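Local coordinates for pseudoalteromonas arctica PAMC 21717 (Pseudoalteromonas arctica, PDB 5YL7), which hydrolyses peptide bonds as a cold-active serine protease of the subtilase family that carries bound calcium ions, at residues A[310-316]-A[326-330]; A[42-46]-A[77-82]; A[27-33]-A[120-125]. All blocks are in the same frame, centred on the assembly; numbering follows the deposited sequence.

Contact 1 (A[310-316]-A[326-330])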
ATOM      1  N   LEU A 310      12.057   4.297  10.081  1.00  5.73           N
ATOM      2  CA  LEU A 310      10.614   4.115  10.334  1.00  5.65           C
ATOM      3  C   LEU A 310      10.423   3.568  11.729  1.00  5.38           C
ATOM      4  O   LEU A 310       9.557   4.039  12.487  1.00  6.89           O
ATOM      5  CB  LEU A 310      10.019   3.157   9.343  1.00  6.02           C
ATOM      6  CG  LEU A 310       9.808   3.730   7.926  1.00  6.51           C
ATOM      7  CD1 LEU A 310       9.532   2.573   6.930  1.00  6.25           C
ATOM      8  CD2 LEU A 310       8.674   4.750   7.847  1.00  7.00           C
ATOM      9  N   LYS A 311      11.159   2.520  12.111  1.00  5.28           N
ATOM     10  CA  LYS A 311      10.990   1.822  13.391  1.00  6.39           C
ATOM     11  C   LYS A 311      11.472   2.689  14.553  1.00  6.53           C
ATOM     12  O   LYS A 311      10.890   2.624  15.636  1.00  6.86           O
ATOM     13  CB  LYS A 311      11.726   0.518  13.405  1.00  7.16           C
ATOM     14  CG  LYS A 311      11.114  -0.527  12.443  1.00  7.70           C
ATOM     15  CD  LYS A 311      11.840  -1.896  12.474  1.00  8.49           C
ATOM     16  CE  LYS A 311      11.568  -2.555  13.773  1.00  8.72           C
ATOM     17  NZ  LYS A 311      11.902  -4.015  13.669  1.00 10.42           N
ATOM     18  N   SER A 312      12.522   3.462  14.338  1.00  6.60           N
ATOM     19  CA  SER A 312      13.160   4.157  15.473  1.00  6.43           C
ATOM     20  C   SER A 312      12.489   5.444  15.818  1.00  6.94           C
ATOM     21  O   SER A 312      12.814   6.024  16.858  0.84  4.99           O
ATOM     22  CB  SER A 312      14.640   4.381  15.180  1.00  7.74           C
ATOM     23  OG  SER A 312      15.379   3.228  14.844  1.00 10.04           O
ATOM     24  N   THR A 313      11.606   5.976  14.980  1.00  6.28           N
ATOM     25  CA  THR A 313      10.966   7.275  15.158  1.00  6.51           C
ATOM     26  C   THR A 313       9.489   7.220  15.419  1.00  6.04           C
ATOM     27  O   THR A 313       8.810   8.225  15.371  1.00  6.98           O
ATOM     28  CB  THR A 313      11.269   8.218  13.968  1.00  7.06           C
ATOM     29  OG1 THR A 313      10.668   7.654  12.795  1.00  6.87           O
ATOM     30  CG2 THR A 313      12.755   8.395  13.760  1.00  7.21           C
ATOM     31  N   THR A 314       8.953   6.028  15.682  1.00  5.53           N
ATOM     32  CA  THR A 314       7.525   5.902  15.918  1.00  5.86           C
ATOM     33  C   THR A 314       7.142   6.620  17.269  1.00  5.98           C
ATOM     34  O   THR A 314       8.008   6.823  18.151  1.00  6.10           O
ATOM     35  CB  THR A 314       7.073   4.452  16.021  1.00  5.70           C
ATOM     36  OG1 THR A 314       7.856   3.792  17.034  1.00  5.91           O
ATOM     37  CG2 THR A 314       7.184   3.711  14.764  1.00  6.21           C
ATOM     38  N   ARG A 315       5.900   6.911  17.366  1.00  5.82           N
ATOM     39  CA  ARG A 315       5.320   7.537  18.564  1.00  6.20           C
ATOM     40  C   ARG A 315       4.495   6.527  19.302  1.00  6.19           C
ATOM     41  O   ARG A 315       4.191   5.425  18.843  1.00  7.00           O
ATOM     42  CB  ARG A 315       4.473   8.762  18.190  1.00  8.53           C
ATOM     43  CG  ARG A 315       3.101   8.434  17.540  1.00  9.97           C
ATOM     44  CD  ARG A 315       2.278   9.565  17.162  1.00 12.40           C
ATOM     45  NE  ARG A 315       1.134   9.060  16.474  1.00 10.79           N
ATOM     46  CZ  ARG A 315      -0.048   8.776  16.894  1.00  9.69           C
ATOM     47  NH1 ARG A 315      -1.031   8.646  16.021  1.00  8.07           N
ATOM     48  NH2 ARG A 315      -0.404   8.568  18.177  1.00 10.01           N
ATOM     49  N   SER A 316       4.147   6.849  20.567  1.00  6.71           N
ATOM     50  CA  SER A 316       3.431   5.980  21.451  1.00  7.17           C
ATOM     51  C   SER A 316       2.033   5.656  20.966  1.00  6.47           C
ATOM     52  O   SER A 316       1.379   6.483  20.338  1.00  7.28           O
ATOM     53  CB  SER A 316       3.332   6.562  22.885  1.00  8.10           C
ATOM     54  OG  SER A 316       4.633   6.724  23.479  1.00 11.12           O
ATOM     55  N   THR A 326       7.012  -1.057  17.045  1.00  5.85           N
ATOM     56  CA  THR A 326       7.615  -0.131  18.005  1.00  6.01           C
ATOM     57  C   THR A 326       6.701   0.979  18.357  1.00  6.16           C
ATOM     58  O   THR A 326       7.028   1.744  19.327  1.00  7.05           O
ATOM     59  CB  THR A 326       8.950   0.432  17.478  1.00  6.60           C
ATOM     60  OG1 THR A 326       8.672   1.250  16.342  1.00  6.51           O
ATOM     61  CG2 THR A 326       9.914  -0.643  17.137  1.00  7.79           C
ATOM     62  N   GLY A 327       5.652   1.259  17.585  1.00  5.54           N
ATOM     63  CA  GLY A 327       4.815   2.443  17.766  1.00  5.44           C
ATOM     64  C   GLY A 327       4.069   2.740  16.482  1.00  5.31           C
ATOM     65  O   GLY A 327       4.139   1.914  15.541  1.00  5.74           O
ATOM     66  N   ILE A 328       3.383   3.862  16.458  1.00  4.80           N
ATOM     67  CA  ILE A 328       2.714   4.350  15.240  1.00  5.08           C
ATOM     68  C   ILE A 328       3.710   5.201  14.476  1.00  5.29           C
ATOM     69  O   ILE A 328       4.367   6.088  15.030  1.00  5.37           O
ATOM     70  CB  ILE A 328       1.466   5.153  15.578  1.00  5.55           C
ATOM     71  CG1 ILE A 328       0.451   4.287  16.332  1.00  6.12           C
ATOM     72  CG2 ILE A 328       0.831   5.821  14.328  1.00  6.24           C
ATOM     73  CD1 ILE A 328      -0.657   5.042  17.007  1.00  6.42           C
ATOM     74  N   VAL A 329       3.852   4.955  13.178  1.00  4.78           N
ATOM     75  CA  VAL A 329       4.739   5.780  12.331  1.00  5.65           C
ATOM     76  C   VAL A 329       4.400   7.271  12.473  1.00  5.72           C
ATOM     77  O   VAL A 329       3.224   7.618  12.426  1.00  5.70           O
ATOM     78  CB  VAL A 329       4.661   5.281  10.855  1.00  5.74           C
ATOM     79  CG1 VAL A 329       5.313   6.282   9.897  1.00  6.49           C
ATOM     80  CG2 VAL A 329       5.273   3.924  10.765  1.00  6.33           C
ATOM     81  N   ASP A 330       5.477   8.019  12.653  1.00  6.19           N
ATOM     82  CA  ASP A 330       5.360   9.469  12.829  1.00  6.69           C
ATOM     83  C   ASP A 330       6.115  10.098  11.702  1.00  5.85           C
ATOM     84  O   ASP A 330       7.314  10.091  11.658  1.00  6.51           O
ATOM     85  CB  ASP A 330       5.934   9.843  14.215  1.00  7.58           C
ATOM     86  CG  ASP A 330       5.980  11.297  14.481  1.00 10.10           C
ATOM     87  OD1 ASP A 330       5.884  12.131  13.552  1.00  9.13           O
ATOM     88  OD2 ASP A 330       6.159  11.689  15.696  1.00 11.45           O
TER
HETATM   89  O   HOH W   1       8.071   6.564  12.352  1.00  7.22           O
HETATM   90  O   HOH W   2       7.931  10.062  17.178  1.00 14.13           O
HETATM   91  O   HOH W   3       1.970   9.567  13.903  1.00  8.00           O
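A chain that leaves one helix and soon enters another often seals the intervening loop with a few backbone bonds, and residues 310-316 do so against 326-330. In the last turn of helix 303-312, Leu310 brings CD2 to 4.2 Å from CG1 of Val329, while its carbonyl O takes a bond from a water that also binds Thr313 OG1 and accepts from Asp330 N. Lys311 offers its carbonyl O to Thr326 OG1 (2.7 Å); its amino group turns to Asp241, a calcium ligand. Thr313 breaks the helical conformation, its OG1 also bonded back to Ile309 O, and a second water joins its carbonyl to Asp330 OD2. Thr314 OG1 donates to Thr326 OG1 (2.8 Å), extending a hydroxyl relay that ends on Lys311 O. Arg315 then forms a single antiparallel hydrogen-bonded bridge with Ile328: Arg315 N to Ile328 O is 2.9 Å and Ile328 N to Arg315 O 3.0 Å. A side chain at Gly327 would collide with Arg315 O and Thr314 OG1. Ile328 CD1 covers one face of the Arg315 guanidinium, 3.7 Å from NH2, and NH1 reaches the carbonyls of Ala18 and Gly20. Asp330 OD1 N-caps helix 331-338 through Ala333 N and also binds Asn22 ND2. Helix 280-297 packs on Leu310 and Val329, helix 331-338 on Thr313, and edge strand 242-245, hydrogen-bonded to Gly327 and Val329, on Lys311, Thr314 and Val329.

Contact 2 (A[42-46]-A[77-82]); sequences TGYRP and ARDPGD
Two loops without regular structure can still be locked in register by one short bridge, as residues 42-46 and 77-82 illustrate. Their end-to-end directions differ by 118°, and the backbones come closest at Gly43 and Asp79 (CA-CA 4.3 Å) and at Tyr44 and Arg78 (4.7 Å). Backbone bonds fix this register: Tyr44 N donates to Ala77 O (3.3 Å) and Asp79 N to Tyr44 O (2.8 Å), with Arg78 CA 3.1 Å from the same Tyr44 O in a CA-H...O contact. Gly43, at phi 98° and psi -167°, lies 3.0 Å from Ala77 O through its CA, where a side chain would clash.

Among the side-chain bonds, Thr42 (chi1 p) sends OG1 to OD2 of Asp79 (chi1 t) at 2.9 Å, and a water links that OD2 to Gly43 O. Asp79 OD1 accepts from Gly81 N at 2.9 Å, an Asx turn. Arg45, with chi1 to chi3 all m, folds back so that NH2 meets Asp79 O at 2.9 Å.

Contacts over faces follow. Arg78, extended after an m chi1, lays CG over the Tyr44 ring (chi1 p), 4.0 Å from its centroid, a CH-pi contact; its NE makes a weak 3.4 Å bond to Tyr44 OH. Pro46 CG covers the Arg78 guanidinium, 3.6 Å from NH1.

Thr42 follows Asp41, which with His100 and Ser281 has the geometry expected of a subtilase catalytic triad. Its hydroxyl gives its proton to Asp79 and accepts from Gly101 N, so a buried carboxylate is tied through one threonine to the start of helix 100-109.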
ATOM      1  N   THR A  42      -4.268  -4.738  -7.349  1.00  4.95           N
ATOM      2  CA  THR A  42      -5.256  -5.131  -8.348  1.00  5.27           C
ATOM      3  C   THR A  42      -5.173  -4.321  -9.649  1.00  5.49           C
ATOM      4  O   THR A  42      -5.968  -4.574 -10.554  1.00  6.17           O
ATOM      5  CB  THR A  42      -6.699  -5.069  -7.772  1.00  5.54           C
ATOM      6  OG1 THR A  42      -7.012  -3.653  -7.540  1.00  6.18           O
ATOM      7  CG2 THR A  42      -6.847  -5.814  -6.495  1.00  6.50           C
ATOM      8  N   GLY A  43      -4.243  -3.382  -9.715  1.00  5.07           N
ATOM      9  CA  GLY A  43      -4.225  -2.396 -10.751  1.00  5.82           C
ATOM     10  C   GLY A  43      -4.825  -1.107 -10.359  1.00  5.23           C
ATOM     11  O   GLY A  43      -5.086  -0.880  -9.160  1.00  6.23           O
ATOM     12  N   TYR A  44      -5.091  -0.216 -11.296  1.00  5.55           N
ATOM     13  CA  TYR A  44      -5.645   1.121 -10.988  1.00  5.42           C
ATOM     14  C   TYR A  44      -6.698   1.529 -12.009  1.00  5.70           C
ATOM     15  O   TYR A  44      -6.690   0.996 -13.134  1.00  5.49           O
ATOM     16  CB  TYR A  44      -4.545   2.163 -10.915  1.00  6.47           C
ATOM     17  CG  TYR A  44      -3.994   2.557 -12.245  1.00  6.51           C
ATOM     18  CD1 TYR A  44      -3.215   1.732 -13.043  1.00  6.59           C
ATOM     19  CD2 TYR A  44      -4.303   3.785 -12.841  1.00  6.97           C
ATOM     20  CE1 TYR A  44      -2.828   2.079 -14.273  1.00  7.10           C
ATOM     21  CE2 TYR A  44      -3.899   4.130 -14.082  1.00  6.85           C
ATOM     22  CZ  TYR A  44      -3.160   3.290 -14.796  1.00  7.86           C
ATOM     23  OH  TYR A  44      -2.723   3.600 -16.066  1.00 10.17           O
ATOM     24  N   ARG A  45      -7.542   2.481 -11.605  1.00  5.94           N
ATOM     25  CA  ARG A  45      -8.280   3.259 -12.604  1.00  6.92           C
ATOM     26  C   ARG A  45      -7.699   4.622 -12.652  1.00  7.09           C
ATOM     27  O   ARG A  45      -7.156   5.152 -11.642  1.00  6.94           O
ATOM     28  CB  ARG A  45      -9.757   3.323 -12.262  1.00  7.63           C
ATOM     29  CG  ARG A  45     -10.487   2.017 -12.241  1.00  7.40           C
ATOM     30  CD  ARG A  45     -10.286   1.146 -13.426  1.00  7.42           C
ATOM     31  NE  ARG A  45     -10.505   1.850 -14.691  1.00  6.84           N
ATOM     32  CZ  ARG A  45     -10.198   1.310 -15.884  1.00  7.12           C
ATOM     33  NH1 ARG A  45     -10.308   2.067 -16.962  1.00  7.78           N
ATOM     34  NH2 ARG A  45      -9.778   0.095 -15.959  1.00  7.70           N
ATOM     35  N   PRO A  46      -7.739   5.305 -13.805  1.00  7.18           N
ATOM     36  CA  PRO A  46      -7.123   6.632 -13.983  1.00  7.04           C
ATOM     37  C   PRO A  46      -7.961   7.755 -13.384  1.00  7.44           C
ATOM     38  O   PRO A  46      -8.365   8.736 -14.052  1.00  8.14           O
ATOM     39  CB  PRO A  46      -6.989   6.733 -15.518  1.00  7.69           C
ATOM     40  CG  PRO A  46      -8.240   6.074 -15.952  1.00  7.05           C
ATOM     41  CD  PRO A  46      -8.339   4.832 -15.087  1.00  6.89           C
ATOM     42  N   ALA A  77      -1.571  -1.979 -16.718  1.00  5.56           N
ATOM     43  CA  ALA A  77      -1.838  -2.356 -15.328  1.00  5.86           C
ATOM     44  C   ALA A  77      -3.122  -1.815 -14.833  1.00  5.73           C
ATOM     45  O   ALA A  77      -3.411  -1.786 -13.622  1.00  6.11           O
ATOM     46  CB  ALA A  77      -0.674  -1.888 -14.445  1.00  6.58           C
ATOM     47  N   ARG A  78      -4.020  -1.281 -15.702  1.00  5.61           N
ATOM     48  CA  ARG A  78      -5.325  -0.902 -15.236  1.00  5.39           C
ATOM     49  C   ARG A  78      -6.122  -2.054 -14.709  1.00  5.52           C
ATOM     50  O   ARG A  78      -5.959  -3.204 -15.124  1.00  6.54           O
ATOM     51  CB  ARG A  78      -6.094  -0.137 -16.323  1.00  5.29           C
ATOM     52  CG  ARG A  78      -5.562   1.235 -16.525  1.00  5.50           C
ATOM     53  CD  ARG A  78      -6.236   2.007 -17.636  1.00  6.16           C
ATOM     54  NE  ARG A  78      -5.635   3.303 -17.831  1.00  6.12           N
ATOM     55  CZ  ARG A  78      -6.214   4.353 -18.474  1.00  6.12           C
ATOM     56  NH1 ARG A  78      -7.424   4.266 -18.913  1.00  6.57           N
ATOM     57  NH2 ARG A  78      -5.527   5.464 -18.581  1.00  6.52           N
ATOM     58  N   ASP A  79      -7.006  -1.768 -13.740  1.00  5.34           N
ATOM     59  CA  ASP A  79      -7.829  -2.762 -13.109  1.00  5.63           C
ATOM     60  C   ASP A  79      -9.112  -2.917 -13.894  1.00  5.77           C
ATOM     61  O   ASP A  79      -9.917  -1.965 -13.921  1.00  6.16           O
ATOM     62  CB  ASP A  79      -8.137  -2.315 -11.683  1.00  5.67           C
ATOM     63  CG  ASP A  79      -8.807  -3.306 -10.822  1.00  5.01           C
ATOM     64  OD1 ASP A  79      -9.277  -4.364 -11.328  1.00  6.07           O
ATOM     65  OD2 ASP A  79      -8.951  -3.028  -9.594  1.00  6.25           O
ATOM     66  N   PRO A  80      -9.386  -4.082 -14.491  1.00  5.35           N
ATOM     67  CA  PRO A  80     -10.678  -4.292 -15.201  1.00  5.82           C
ATOM     68  C   PRO A  80     -11.806  -4.526 -14.286  1.00  6.27           C
ATOM     69  O   PRO A  80     -12.964  -4.605 -14.764  1.00  7.35           O
ATOM     70  CB  PRO A  80     -10.372  -5.486 -16.054  1.00  6.22           C
ATOM     71  CG  PRO A  80      -9.411  -6.349 -15.210  1.00  6.11           C
ATOM     72  CD  PRO A  80      -8.564  -5.280 -14.517  1.00  5.77           C
ATOM     73  N   GLY A  81     -11.567  -4.735 -13.017  1.00  6.64           N
ATOM     74  CA  GLY A  81     -12.485  -5.134 -12.017  1.00  7.42           C
ATOM     75  C   GLY A  81     -12.345  -6.584 -11.603  1.00  7.68           C
ATOM     76  O   GLY A  81     -12.297  -7.444 -12.465  1.00 10.04           O
ATOM     77  N   ASP A  82     -12.302  -6.807 -10.326  1.00  6.93           N
ATOM     78  CA  ASP A  82     -12.089  -8.172  -9.740  1.00  7.27           C
ATOM     79  C   ASP A  82     -13.328  -8.773  -9.155  1.00  7.83           C
ATOM     80  O   ASP A  82     -13.263  -9.778  -8.419  1.00  8.50           O
ATOM     81  CB  ASP A  82     -10.877  -8.178  -8.785  1.00  7.24           C
ATOM     82  CG  ASP A  82     -11.117  -7.394  -7.578  1.00  8.24           C
ATOM     83  OD1 ASP A  82     -12.240  -6.892  -7.358  1.00  9.60           O
ATOM     84  OD2 ASP A  82     -10.222  -7.169  -6.745  1.00  9.43           O
TER
HETATM   85  O   HOH W   4      -7.974  -0.681  -8.669  1.00  6.14           O
HETATM   86  O   HOH W   5      -3.186   6.021 -16.822  1.00 11.71           O

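Contact 3 (A[27-33]-A[120-125]); sequences WDTATGS and GVAYNA
Segments 27-33 and 120-125 are both irregular connections, and their backbones draw close near the ends, with Gly32 opposite Ala125 (CA-CA 4.4 Å) and Ser33 opposite Asn124 (4.6 Å). Residues 122-125 form a type I beta turn closed by Ala125 N to Ala122 O at 2.9 Å. Into this turn Thr31 projects its carbonyl O, which accepts from Asn124 N at 2.9 Å. Gly32 follows at phi 93° and psi 8°, where a CB would crowd those of Ala122 and Ala125; its O lies 3.2 Å from Ala125 CA.

Trp27 (chi1 m, chi2 -32°) directs NE1 to Val121 O, 2.9 Å away and nearly linear. Tyr123 (chi1 p, chi2 78°) presents its edge to the indole face, a T-shaped pair with 4.7 Å between the five-membered and phenol ring centroids and planes at 63°. Thr31 (chi1 p) sets CB over the Tyr123 ring, 4.3 Å from its centroid, and accepts at OG1 from ND2 of Asn124 (chi1 m) at 2.8 Å.

The segments lead into neighbouring parallel strands, 36-41 and 126-131; directional bonds to two carbonyls and a hydroxyl, and the aromatic pair, join the two approaches.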
ATOM      1  N   TRP A  27       5.337  17.404   5.790  1.00  7.60           N
ATOM      2  CA  TRP A  27       5.209  18.045   4.451  1.00  7.55           C
ATOM      3  C   TRP A  27       5.916  19.400   4.392  1.00  8.31           C
ATOM      4  O   TRP A  27       6.210  19.832   3.252  1.00  9.21           O
ATOM      5  CB  TRP A  27       3.775  18.154   4.106  1.00  6.73           C
ATOM      6  CG  TRP A  27       3.074  16.813   3.766  1.00  6.66           C
ATOM      7  CD1 TRP A  27       3.631  15.716   3.168  1.00  6.92           C
ATOM      8  CD2 TRP A  27       1.714  16.538   3.942  1.00  6.10           C
ATOM      9  NE1 TRP A  27       2.674  14.801   2.976  1.00  6.28           N
ATOM     10  CE2 TRP A  27       1.467  15.237   3.416  1.00  6.75           C
ATOM     11  CE3 TRP A  27       0.613  17.226   4.504  1.00  7.08           C
ATOM     12  CZ2 TRP A  27       0.220  14.685   3.393  1.00  7.53           C
ATOM     13  CZ3 TRP A  27      -0.584  16.682   4.538  1.00  8.01           C
ATOM     14  CH2 TRP A  27      -0.794  15.336   3.995  1.00  9.07           C
ATOM     15  N   ASP A  28       6.232  20.057   5.510  1.00  9.04           N
ATOM     16  CA  ASP A  28       7.084  21.267   5.466  1.00  9.26           C
ATOM     17  C   ASP A  28       8.416  20.968   4.896  1.00 12.36           C
ATOM     18  O   ASP A  28       9.136  21.921   4.467  1.00 13.70           O
ATOM     19  CB  ASP A  28       7.146  21.837   6.894  1.00  9.56           C
ATOM     20  CG  ASP A  28       5.868  22.438   7.318  1.00 11.41           C
ATOM     21  OD1 ASP A  28       5.041  22.847   6.489  1.00 13.76           O
ATOM     22  OD2 ASP A  28       5.612  22.408   8.592  1.00 15.45           O
ATOM     23  N   THR A  29       8.944  19.714   4.969  1.00 11.99           N
ATOM     24  CA  THR A  29      10.302  19.335   4.604  1.00 12.93           C
ATOM     25  C   THR A  29      10.337  18.368   3.419  1.00  9.86           C
ATOM     26  O   THR A  29      11.273  18.298   2.632  1.00 10.77           O
ATOM     27  CB  THR A  29      10.971  18.557   5.907  1.00 12.99           C
ATOM     28  OG1 THR A  29      11.059  19.561   6.965  1.00 25.73           O
ATOM     29  CG2 THR A  29      12.292  18.131   5.635  1.00 21.03           C
ATOM     30  N   ALA A  30       9.355  17.396   3.352  1.00  8.30           N
ATOM     31  CA  ALA A  30       9.430  16.343   2.313  1.00  8.20           C
ATOM     32  C   ALA A  30       8.017  16.016   1.899  1.00  7.26           C
ATOM     33  O   ALA A  30       7.109  15.868   2.715  1.00  7.89           O
ATOM     34  CB  ALA A  30      10.105  15.094   2.875  1.00  8.96           C
ATOM     35  N   THR A  31       7.894  15.720   0.621  1.00  7.39           N
ATOM     36  CA  THR A  31       6.612  15.341  -0.032  1.00  7.56           C
ATOM     37  C   THR A  31       6.756  14.129  -0.982  1.00  6.46           C
ATOM     38  O   THR A  31       5.761  13.734  -1.618  1.00  7.13           O
ATOM     39  CB  THR A  31       6.024  16.516  -0.793  1.00  8.30           C
ATOM     40  OG1 THR A  31       7.002  16.950  -1.770  1.00  9.30           O
ATOM     41  CG2 THR A  31       5.674  17.641   0.178  1.00  9.46           C
ATOM     42  N   GLY A  32       7.932  13.596  -1.099  1.00  7.31           N
ATOM     43  CA  GLY A  32       8.198  12.504  -2.041  1.00  6.99           C
ATOM     44  C   GLY A  32       8.681  12.851  -3.362  1.00  7.83           C
ATOM     45  O   GLY A  32       8.827  12.002  -4.228  1.00  7.24           O
ATOM     46  N   SER A  33       9.015  14.150  -3.577  1.00  8.64           N
ATOM     47  CA  SER A  33       9.521  14.568  -4.942  1.00  8.81           C
ATOM     48  C   SER A  33      10.707  13.742  -5.378  1.00  8.13           C
ATOM     49  O   SER A  33      11.643  13.542  -4.624  1.00  8.96           O
ATOM     50  CB  SER A  33      10.048  15.978  -4.845  1.00 12.43           C
ATOM     51  OG  SER A  33       9.063  16.865  -4.462  1.00 18.67           O
ATOM     52  N   GLY A 120      -2.641  12.725  -0.732  1.00  5.18           N
ATOM     53  CA  GLY A 120      -1.814  11.526  -0.652  1.00  5.18           C
ATOM     54  C   GLY A 120      -0.700  11.752   0.321  1.00  5.43           C
ATOM     55  O   GLY A 120      -0.258  12.871   0.612  1.00  6.91           O
ATOM     56  N   VAL A 121      -0.115  10.669   0.893  1.00  5.07           N
ATOM     57  CA  VAL A 121       0.955  10.785   1.872  1.00  5.61           C
ATOM     58  C   VAL A 121       2.206  11.322   1.250  1.00  5.55           C
ATOM     59  O   VAL A 121       2.873  12.191   1.841  1.00  6.77           O
ATOM     60  CB  VAL A 121       1.188   9.394   2.508  1.00  5.04           C
ATOM     61  CG1 VAL A 121       2.402   9.421   3.408  1.00  5.90           C
ATOM     62  CG2 VAL A 121      -0.050   8.958   3.288  1.00  5.54           C
ATOM     63  N   ALA A 122       2.614  10.768   0.122  1.00  5.43           N
ATOM     64  CA  ALA A 122       3.810  11.185  -0.612  1.00  5.89           C
ATOM     65  C   ALA A 122       3.353  11.764  -1.924  1.00  5.91           C
ATOM     66  O   ALA A 122       3.607  11.235  -2.996  1.00  6.15           O
ATOM     67  CB  ALA A 122       4.795  10.061  -0.791  1.00  6.64           C
ATOM     68  N   TYR A 123       2.701  12.951  -1.855  1.00  6.14           N
ATOM     69  CA  TYR A 123       1.925  13.469  -2.957  1.00  6.01           C
ATOM     70  C   TYR A 123       2.767  14.037  -4.108  1.00  6.07           C
ATOM     71  O   TYR A 123       2.170  14.261  -5.205  1.00  6.87           O
ATOM     72  CB  TYR A 123       0.874  14.453  -2.492  1.00  6.59           C
ATOM     73  CG  TYR A 123       1.379  15.634  -1.726  1.00  6.97           C
ATOM     74  CD1 TYR A 123       1.967  16.730  -2.374  1.00  8.36           C
ATOM     75  CD2 TYR A 123       1.234  15.730  -0.397  1.00  7.49           C
ATOM     76  CE1 TYR A 123       2.344  17.880  -1.680  1.00  7.95           C
ATOM     77  CE2 TYR A 123       1.628  16.836   0.325  1.00  8.50           C
ATOM     78  CZ  TYR A 123       2.138  17.906  -0.354  1.00  8.60           C
ATOM     79  OH  TYR A 123       2.437  19.073   0.378  1.00 10.75           O
ATOM     80  N   ASN A 124       4.058  14.203  -3.920  1.00  6.03           N
ATOM     81  CA  ASN A 124       4.950  14.563  -5.077  1.00  7.11           C
ATOM     82  C   ASN A 124       5.789  13.401  -5.554  1.00  7.16           C
ATOM     83  O   ASN A 124       6.573  13.552  -6.453  1.00  8.62           O
ATOM     84  CB  ASN A 124       5.807  15.773  -4.724  1.00  7.32           C
ATOM     85  CG  ASN A 124       5.056  17.067  -4.766  1.00  8.12           C
ATOM     86  OD1 ASN A 124       4.135  17.261  -5.525  1.00 10.41           O
ATOM     87  ND2 ASN A 124       5.369  17.916  -3.802  1.00  9.16           N
ATOM     88  N   ALA A 125       5.544  12.175  -4.990  1.00  6.98           N
ATOM     89  CA  ALA A 125       6.104  10.961  -5.558  1.00  6.20           C
ATOM     90  C   ALA A 125       5.301  10.589  -6.765  1.00  7.08           C
ATOM     91  O   ALA A 125       4.248  11.137  -7.066  1.00  7.67           O
ATOM     92  CB  ALA A 125       6.119   9.854  -4.519  1.00  6.56           C
TER

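In the fold
The three contacts sit around the parallel sheet at the core of a subtilase. Contact 3 ties together the approaches to strands 36-41 and 126-131, and contact 2 begins where strand 36-41 ends, their centres about 24 Å apart. Along the chain contact 2 falls between residues 33 and 120, whereas contact 1 closes near the C-terminus, against the far edge strand 242-245. Contacts 1 and 2 lie on opposite sides of the chain's centre, their centres about 32 Å apart; contacts 1 and 3, with centres about 19 Å apart, both pack on helices 280-297 and 331-338. The N- and C-terminal regions thus share one flank, remote from the loop that follows the probable catalytic aspartate.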